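Local coordinates for protein GDP-perosamine synthase (Caulobacter crescentus, PDB 3BN1) that uses pyridoxal phosphate to transfer the amino group of L-glutamate to GDP-4-keto-6-deoxy-D-mannose, making GDP-perosamine for the lipopolysaccharide O-antigen, at residues W288-R302 with E341-H353. Sequence-based numbering, arbitrary orientation.
Sequences WMYTVRLGEGLSTTR and EACGVDGLNLPTH. With NA (sodium ion), chain F.
A kink at chi3 (54°) in the otherwise extended chain of Arg293 turns its guanidinium back onto Asp346, whose CG lies between the backbone N and carbonyl carbon of Asp346 (chi1 76°). The salt bridge is side-on: Arg293 NE meets Asp346 OD1 on the syn lone pair at 2.7 Å, nearly straight, while the more bent bond from Arg293 NH2 to Asp346 OD2 is 3.1 Å. The guanidinium and carboxylate planes are 49° apart. Cys343 SG lies over one guanidinium face, and a water joins Asp346 OD2 to Leu294 O. Arg302, bent at chi2 and chi3, puts NH2 between two carbonyls where helix 338-346 gives way to the strand: NH2 donates to Gly344 O (2.6 Å), from above that carbonyl's plane, and to Gly347 O (2.9 Å), in plane on a lone pair. Beyond, Val292 and Leu348 exchange backbone bonds, and Thr352 OG1 accepts from Tyr290 N (2.8 Å). Past the strand, Glu296 O and Leu298 O bind sodium; Trp288, before it, touches 2-oxoglutarate. Strands 290-294 and 347-350 are the middle pair of a small antiparallel sheet in the C-terminal domain of this aspartate aminotransferase-like (fold type I) architecture, flanked by strands 274-275 and 317-318, with helix 302-311 against Leu348 and helix 249-266 against Leu350.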
ATOM      1  N   TRP A 288     -12.089  16.443  13.393  1.00  9.09           N
ATOM      2  CA  TRP A 288     -11.948  15.984  12.025  1.00 13.69           C
ATOM      3  C   TRP A 288     -13.308  16.234  11.320  1.00  8.02           C
ATOM      4  O   TRP A 288     -13.397  16.666  10.154  1.00 13.65           O
ATOM      5  CB  TRP A 288     -11.606  14.487  12.011  1.00  6.53           C
ATOM      6  CG  TRP A 288     -11.601  14.001  10.543  1.00  8.65           C
ATOM      7  CD1 TRP A 288     -10.997  14.603   9.461  1.00 13.24           C
ATOM      8  CD2 TRP A 288     -12.235  12.820  10.047  1.00  9.16           C
ATOM      9  NE1 TRP A 288     -11.269  13.867   8.300  1.00 10.28           N
ATOM     10  CE2 TRP A 288     -11.997  12.755   8.655  1.00  5.56           C
ATOM     11  CE3 TRP A 288     -13.084  11.873  10.627  1.00 11.42           C
ATOM     12  CZ2 TRP A 288     -12.556  11.757   7.849  1.00 11.68           C
ATOM     13  CZ3 TRP A 288     -13.559  10.819   9.820  1.00 21.80           C
ATOM     14  CH2 TRP A 288     -13.254  10.751   8.469  1.00 10.42           C
ATOM     15  N   MET A 289     -14.392  16.028  12.069  1.00  8.65           N
ATOM     16  CA  MET A 289     -15.735  16.265  11.580  1.00 10.59           C
ATOM     17  C   MET A 289     -16.571  16.696  12.754  1.00  8.71           C
ATOM     18  O   MET A 289     -16.420  16.104  13.843  1.00 14.05           O
ATOM     19  CB  MET A 289     -16.301  14.916  11.165  1.00 15.56           C
ATOM     20  CG  MET A 289     -15.462  14.326  10.052  1.00 24.90           C
ATOM     21  SD  MET A 289     -16.360  14.223   8.555  1.00 39.92           S
ATOM     22  CE  MET A 289     -16.572  12.435   8.680  1.00 27.43           C
ATOM     23  N   TYR A 290     -17.434  17.686  12.502  1.00  9.91           N
ATOM     24  CA  TYR A 290     -18.428  18.188  13.461  1.00  9.87           C
ATOM     25  C   TYR A 290     -19.694  17.305  13.361  1.00 11.67           C
ATOM     26  O   TYR A 290     -20.351  17.280  12.312  1.00 19.02           O
ATOM     27  CB  TYR A 290     -18.702  19.675  13.209  1.00  7.53           C
ATOM     28  CG  TYR A 290     -19.538  20.304  14.263  1.00 12.81           C
ATOM     29  CD1 TYR A 290     -20.963  20.182  14.224  1.00 10.44           C
ATOM     30  CD2 TYR A 290     -18.931  21.018  15.307  1.00 15.50           C
ATOM     31  CE1 TYR A 290     -21.767  20.804  15.208  1.00  7.47           C
ATOM     32  CE2 TYR A 290     -19.732  21.655  16.290  1.00 13.75           C
ATOM     33  CZ  TYR A 290     -21.121  21.515  16.253  1.00 19.33           C
ATOM     34  OH  TYR A 290     -21.831  22.149  17.260  1.00 15.88           O
ATOM     35  N   THR A 291     -19.917  16.475  14.395  1.00  9.89           N
ATOM     36  CA  THR A 291     -20.929  15.425  14.363  1.00  2.90           C
ATOM     37  C   THR A 291     -22.113  15.668  15.303  1.00 15.32           C
ATOM     38  O   THR A 291     -21.934  15.775  16.505  1.00 18.94           O
ATOM     39  CB  THR A 291     -20.251  13.993  14.607  1.00 10.46           C
ATOM     40  OG1 THR A 291     -19.188  13.745  13.664  1.00 16.17           O
ATOM     41  CG2 THR A 291     -21.241  12.805  14.523  1.00  2.86           C
ATOM     42  N   VAL A 292     -23.328  15.780  14.755  1.00 15.53           N
ATOM     43  CA  VAL A 292     -24.511  15.941  15.596  1.00 19.94           C
ATOM     44  C   VAL A 292     -25.304  14.630  15.540  1.00  9.83           C
ATOM     45  O   VAL A 292     -25.059  13.786  14.659  1.00 12.42           O
ATOM     46  CB  VAL A 292     -25.515  17.026  15.083  1.00  5.99           C
ATOM     47  CG1 VAL A 292     -25.007  18.455  15.177  1.00  7.69           C
ATOM     48  CG2 VAL A 292     -26.035  16.758  13.691  1.00 16.35           C
ATOM     49  N   ARG A 293     -26.270  14.483  16.454  1.00 10.52           N
ATOM     50  CA  ARG A 293     -27.193  13.353  16.432  1.00 11.66           C
ATOM     51  C   ARG A 293     -28.513  14.084  16.326  1.00 10.72           C
ATOM     52  O   ARG A 293     -28.793  15.092  17.013  1.00 11.95           O
ATOM     53  CB  ARG A 293     -27.142  12.403  17.647  1.00  6.00           C
ATOM     54  CG  ARG A 293     -25.721  11.867  17.836  1.00 53.13           C
ATOM     55  CD  ARG A 293     -25.582  10.961  19.055  1.00 20.01           C
ATOM     56  NE  ARG A 293     -26.558   9.897  18.998  1.00 11.65           N
ATOM     57  CZ  ARG A 293     -26.795   8.986  19.947  1.00 15.30           C
ATOM     58  NH1 ARG A 293     -26.077   8.976  21.056  1.00 20.09           N
ATOM     59  NH2 ARG A 293     -27.771   8.089  19.779  1.00 11.35           N
ATOM     60  N   LEU A 294     -29.247  13.636  15.325  1.00 13.60           N
ATOM     61  CA  LEU A 294     -30.525  14.211  15.030  1.00 11.89           C
ATOM     62  C   LEU A 294     -31.426  14.009  16.216  1.00  7.32           C
ATOM     63  O   LEU A 294     -31.355  12.991  16.928  1.00 14.48           O
ATOM     64  CB  LEU A 294     -31.128  13.586  13.769  1.00 24.90           C
ATOM     65  CG  LEU A 294     -30.283  13.861  12.526  1.00 14.16           C
ATOM     66  CD1 LEU A 294     -31.256  13.885  11.395  1.00 28.37           C
ATOM     67  CD2 LEU A 294     -29.447  15.148  12.577  1.00 15.86           C
ATOM     68  N   GLY A 295     -32.314  14.991  16.360  1.00 13.11           N
ATOM     69  CA  GLY A 295     -33.289  15.014  17.437  1.00 26.09           C
ATOM     70  C   GLY A 295     -34.255  13.870  17.221  1.00 13.98           C
ATOM     71  O   GLY A 295     -34.653  13.555  16.085  1.00 11.79           O
ATOM     72  N   GLU A 296     -34.635  13.233  18.317  1.00 19.73           N
ATOM     73  CA  GLU A 296     -35.518  12.081  18.169  1.00 27.68           C
ATOM     74  C   GLU A 296     -36.899  12.500  17.716  1.00 93.08           C
ATOM     75  O   GLU A 296     -37.672  11.731  17.153  1.00 20.17           O
ATOM     76  CB  GLU A 296     -35.648  11.320  19.479  1.00 47.31           C
ATOM     77  CG  GLU A 296     -34.721  11.817  20.547  1.00 28.45           C
ATOM     78  CD  GLU A 296     -34.995  11.195  21.930  1.00 99.89           C
ATOM     79  OE1 GLU A 296     -36.132  11.379  22.436  1.00 99.89           O
ATOM     80  OE2 GLU A 296     -34.082  10.541  22.508  1.00 99.89           O
ATOM     81  N   GLY A 297     -37.202  13.749  18.013  1.00 17.32           N
ATOM     82  CA  GLY A 297     -38.494  14.324  17.705  1.00 17.15           C
ATOM     83  C   GLY A 297     -38.702  14.513  16.243  1.00 14.53           C
ATOM     84  O   GLY A 297     -39.820  14.745  15.828  1.00 18.07           O
ATOM     85  N   LEU A 298     -37.639  14.493  15.447  1.00 11.97           N
ATOM     86  CA  LEU A 298     -37.840  14.737  14.012  1.00 23.18           C
ATOM     87  C   LEU A 298     -38.736  13.707  13.370  1.00 11.13           C
ATOM     88  O   LEU A 298     -38.887  12.627  13.940  1.00 13.75           O
ATOM     89  CB  LEU A 298     -36.489  14.805  13.286  1.00 12.81           C
ATOM     90  CG  LEU A 298     -35.654  15.973  13.849  1.00 10.00           C
ATOM     91  CD1 LEU A 298     -34.344  15.852  13.120  1.00  8.73           C
ATOM     92  CD2 LEU A 298     -36.185  17.344  13.533  1.00 10.17           C
ATOM     93  N   SER A 299     -39.346  14.023  12.227  1.00 19.78           N
ATOM     94  CA  SER A 299     -40.198  13.058  11.478  1.00 14.04           C
ATOM     95  C   SER A 299     -39.306  12.497  10.347  1.00 14.16           C
ATOM     96  O   SER A 299     -39.356  11.328   9.963  1.00 15.51           O
ATOM     97  CB  SER A 299     -41.432  13.753  10.829  1.00 11.46           C
ATOM     98  OG  SER A 299     -41.042  14.624   9.758  1.00 16.69           O
ATOM     99  N   THR A 300     -38.445  13.355   9.832  1.00 10.02           N
ATOM    100  CA  THR A 300     -37.467  12.979   8.818  1.00  7.60           C
ATOM    101  C   THR A 300     -36.436  11.943   9.282  1.00  9.81           C
ATOM    102  O   THR A 300     -36.244  11.729  10.471  1.00 11.24           O
ATOM    103  CB  THR A 300     -36.755  14.232   8.274  1.00 14.97           C
ATOM    104  OG1 THR A 300     -36.174  13.920   7.001  1.00 13.46           O
ATOM    105  CG2 THR A 300     -35.688  14.853   9.269  1.00 13.12           C
ATOM    106  N   THR A 301     -35.830  11.227   8.343  1.00  2.77           N
ATOM    107  CA  THR A 301     -34.779  10.263   8.702  1.00 20.83           C
ATOM    108  C   THR A 301     -33.348  10.813   8.450  1.00 23.09           C
ATOM    109  O   THR A 301     -33.140  11.701   7.635  1.00 13.31           O
ATOM    110  CB  THR A 301     -34.898   8.985   7.851  1.00 17.91           C
ATOM    111  OG1 THR A 301     -34.396   9.253   6.524  1.00 14.41           O
ATOM    112  CG2 THR A 301     -36.332   8.402   7.899  1.00 13.16           C
ATOM    113  N   ARG A 302     -32.333  10.275   9.106  1.00  8.95           N
ATOM    114  CA  ARG A 302     -30.965  10.777   8.856  1.00 10.83           C
ATOM    115  C   ARG A 302     -30.563  10.628   7.367  1.00 14.80           C
ATOM    116  O   ARG A 302     -29.928  11.529   6.752  1.00 10.19           O
ATOM    117  CB  ARG A 302     -30.011  10.079   9.865  1.00 16.61           C
ATOM    118  CG  ARG A 302     -28.600  10.603  10.031  1.00  8.56           C
ATOM    119  CD  ARG A 302     -27.602  10.269   8.899  1.00 15.45           C
ATOM    120  NE  ARG A 302     -27.705   8.892   8.409  1.00 13.10           N
ATOM    121  CZ  ARG A 302     -27.294   7.817   9.070  1.00 14.02           C
ATOM    122  NH1 ARG A 302     -27.430   6.625   8.504  1.00 14.53           N
ATOM    123  NH2 ARG A 302     -26.658   7.937  10.241  1.00 19.01           N
ATOM    124  N   GLU A 341     -25.421   1.158  17.610  1.00 11.11           N
ATOM    125  CA  GLU A 341     -26.546   1.098  16.660  1.00 10.95           C
ATOM    126  C   GLU A 341     -27.324   2.396  16.608  1.00  9.23           C
ATOM    127  O   GLU A 341     -27.643   2.891  15.507  1.00 16.31           O
ATOM    128  CB  GLU A 341     -27.510  -0.020  17.048  1.00 10.62           C
ATOM    129  CG  GLU A 341     -26.945  -1.426  16.766  1.00 21.28           C
ATOM    130  CD  GLU A 341     -27.679  -2.496  17.543  1.00 24.90           C
ATOM    131  OE1 GLU A 341     -28.787  -2.236  18.075  1.00 27.01           O
ATOM    132  OE2 GLU A 341     -27.095  -3.574  17.695  1.00 16.08           O
ATOM    133  N   ALA A 342     -27.594   2.967  17.801  1.00 12.27           N
ATOM    134  CA  ALA A 342     -28.333   4.248  17.934  1.00  9.52           C
ATOM    135  C   ALA A 342     -27.555   5.388  17.253  1.00 15.11           C
ATOM    136  O   ALA A 342     -28.096   6.191  16.483  1.00 14.48           O
ATOM    137  CB  ALA A 342     -28.526   4.605  19.470  1.00  8.75           C
ATOM    138  N   CYS A 343     -26.255   5.432  17.516  1.00  7.38           N
ATOM    139  CA  CYS A 343     -25.425   6.473  16.923  1.00  9.19           C
ATOM    140  C   CYS A 343     -25.381   6.358  15.423  1.00  9.94           C
ATOM    141  O   CYS A 343     -25.447   7.359  14.727  1.00 10.66           O
ATOM    142  CB  CYS A 343     -24.020   6.475  17.467  1.00  6.33           C
ATOM    143  SG  CYS A 343     -23.935   6.963  19.218  1.00 12.52           S
ATOM    144  N   GLY A 344     -25.300   5.119  14.945  1.00 14.21           N
ATOM    145  CA  GLY A 344     -25.292   4.870  13.511  1.00 22.42           C
ATOM    146  C   GLY A 344     -26.582   5.332  12.855  1.00 13.36           C
ATOM    147  O   GLY A 344     -26.597   5.743  11.685  1.00 10.67           O
ATOM    148  N   VAL A 345     -27.687   5.174  13.570  1.00  9.26           N
ATOM    149  CA  VAL A 345     -28.993   5.579  13.070  1.00 15.48           C
ATOM    150  C   VAL A 345     -29.158   7.103  12.964  1.00 19.22           C
ATOM    151  O   VAL A 345     -29.550   7.656  11.924  1.00 10.13           O
ATOM    152  CB  VAL A 345     -30.069   5.037  14.025  1.00  7.00           C
ATOM    153  CG1 VAL A 345     -31.428   5.725  13.783  1.00 15.62           C
ATOM    154  CG2 VAL A 345     -30.162   3.543  13.845  1.00 18.87           C
ATOM    155  N   ASP A 346     -28.824   7.798  14.044  1.00 13.57           N
ATOM    156  CA  ASP A 346     -29.063   9.235  14.089  1.00 15.63           C
ATOM    157  C   ASP A 346     -27.854  10.175  13.859  1.00 19.97           C
ATOM    158  O   ASP A 346     -28.013  11.397  13.826  1.00 11.14           O
ATOM    159  CB  ASP A 346     -29.896   9.564  15.377  1.00 11.64           C
ATOM    160  CG  ASP A 346     -29.063   9.537  16.659  1.00 14.03           C
ATOM    161  OD1 ASP A 346     -27.827   9.581  16.583  1.00 16.10           O
ATOM    162  OD2 ASP A 346     -29.653   9.481  17.773  1.00 20.44           O
ATOM    163  N   GLY A 347     -26.661   9.606  13.686  1.00  8.84           N
ATOM    164  CA  GLY A 347     -25.433  10.368  13.579  1.00 11.59           C
ATOM    165  C   GLY A 347     -25.205  11.037  12.245  1.00 22.38           C
ATOM    166  O   GLY A 347     -25.377  10.401  11.221  1.00  8.21           O
ATOM    167  N   LEU A 348     -24.835  12.319  12.256  1.00 12.09           N
ATOM    168  CA  LEU A 348     -24.585  13.019  10.993  1.00 19.67           C
ATOM    169  C   LEU A 348     -23.300  13.821  11.028  1.00 13.54           C
ATOM    170  O   LEU A 348     -23.177  14.725  11.826  1.00 10.02           O
ATOM    171  CB  LEU A 348     -25.716  14.008  10.697  1.00 18.68           C
ATOM    172  CG  LEU A 348     -25.561  14.866   9.411  1.00  8.70           C
ATOM    173  CD1 LEU A 348     -25.608  13.937   8.157  1.00 18.90           C
ATOM    174  CD2 LEU A 348     -26.678  15.963   9.341  1.00  7.82           C
ATOM    175  N   ASN A 349     -22.358  13.559  10.124  1.00 11.42           N
ATOM    176  CA  ASN A 349     -21.109  14.356  10.082  1.00 10.86           C
ATOM    177  C   ASN A 349     -21.372  15.562   9.221  1.00 30.40           C
ATOM    178  O   ASN A 349     -21.753  15.360   8.069  1.00 10.49           O
ATOM    179  CB  ASN A 349     -20.009  13.568   9.360  1.00  2.93           C
ATOM    180  CG  ASN A 349     -19.626  12.327  10.092  1.00  8.24           C
ATOM    181  OD1 ASN A 349     -19.494  11.235   9.512  1.00 24.12           O
ATOM    182  ND2 ASN A 349     -19.479  12.475  11.403  1.00  8.50           N
ATOM    183  N   LEU A 350     -21.087  16.767   9.724  1.00 10.15           N
ATOM    184  CA  LEU A 350     -21.351  17.990   8.952  1.00  8.23           C
ATOM    185  C   LEU A 350     -20.032  18.528   8.352  1.00 24.45           C
ATOM    186  O   LEU A 350     -18.967  18.238   8.873  1.00 15.64           O
ATOM    187  CB  LEU A 350     -21.861  19.066   9.929  1.00 12.38           C
ATOM    188  CG  LEU A 350     -23.263  18.870  10.525  1.00 16.37           C
ATOM    189  CD1 LEU A 350     -23.656  20.007  11.502  1.00  6.96           C
ATOM    190  CD2 LEU A 350     -24.161  18.722   9.308  1.00 27.32           C
ATOM    191  N   PRO A 351     -20.073  19.343   7.288  1.00 19.54           N
ATOM    192  CA  PRO A 351     -18.822  19.894   6.734  1.00 19.27           C
ATOM    193  C   PRO A 351     -17.927  20.539   7.816  1.00 15.41           C
ATOM    194  O   PRO A 351     -18.344  21.400   8.628  1.00  9.18           O
ATOM    195  CB  PRO A 351     -19.283  20.970   5.752  1.00 18.04           C
ATOM    196  CG  PRO A 351     -20.653  20.507   5.329  1.00 14.54           C
ATOM    197  CD  PRO A 351     -21.271  19.809   6.576  1.00  5.19           C
ATOM    198  N   THR A 352     -16.661  20.138   7.752  1.00 13.61           N
ATOM    199  CA  THR A 352     -15.641  20.589   8.692  1.00 24.07           C
ATOM    200  C   THR A 352     -14.324  20.446   7.986  1.00 18.77           C
ATOM    201  O   THR A 352     -13.854  19.334   7.740  1.00 17.56           O
ATOM    202  CB  THR A 352     -15.604  19.642   9.936  1.00 15.08           C
ATOM    203  OG1 THR A 352     -16.910  19.066  10.157  1.00 13.71           O
ATOM    204  CG2 THR A 352     -15.218  20.421  11.162  1.00 14.42           C
ATOM    205  N   HIS A 353     -13.760  21.577   7.618  1.00  5.90           N
ATOM    206  CA  HIS A 353     -12.459  21.593   6.933  1.00  6.16           C
ATOM    207  C   HIS A 353     -11.933  23.017   6.922  1.00 25.74           C
ATOM    208  O   HIS A 353     -12.712  23.960   7.082  1.00 14.52           O
ATOM    209  CB  HIS A 353     -12.421  20.879   5.526  1.00 11.67           C
ATOM    210  CG  HIS A 353     -13.203  21.561   4.442  1.00 16.51           C
ATOM    211  ND1 HIS A 353     -12.776  22.711   3.813  1.00 14.48           N
ATOM    212  CD2 HIS A 353     -14.417  21.269   3.914  1.00 15.18           C
ATOM    213  CE1 HIS A 353     -13.696  23.106   2.954  1.00 13.38           C
ATOM    214  NE2 HIS A 353     -14.691  22.234   2.978  1.00 20.71           N
TER
HETATM  215 NA    NA F 373     -37.753  10.631  14.877  1.00 42.67          NA
HETATM  216  O   HOH W   1     -31.981  10.467  17.667  1.00 18.86           O
HETATM  217  O   HOH W   2     -37.189   9.770  12.241  1.00 21.34           O
HETATM  218  O   HOH W   3     -40.213  10.405  15.219  1.00 44.67           O
HETATM  219  O   HOH W   4     -35.239  11.543  14.927  1.00 22.38           O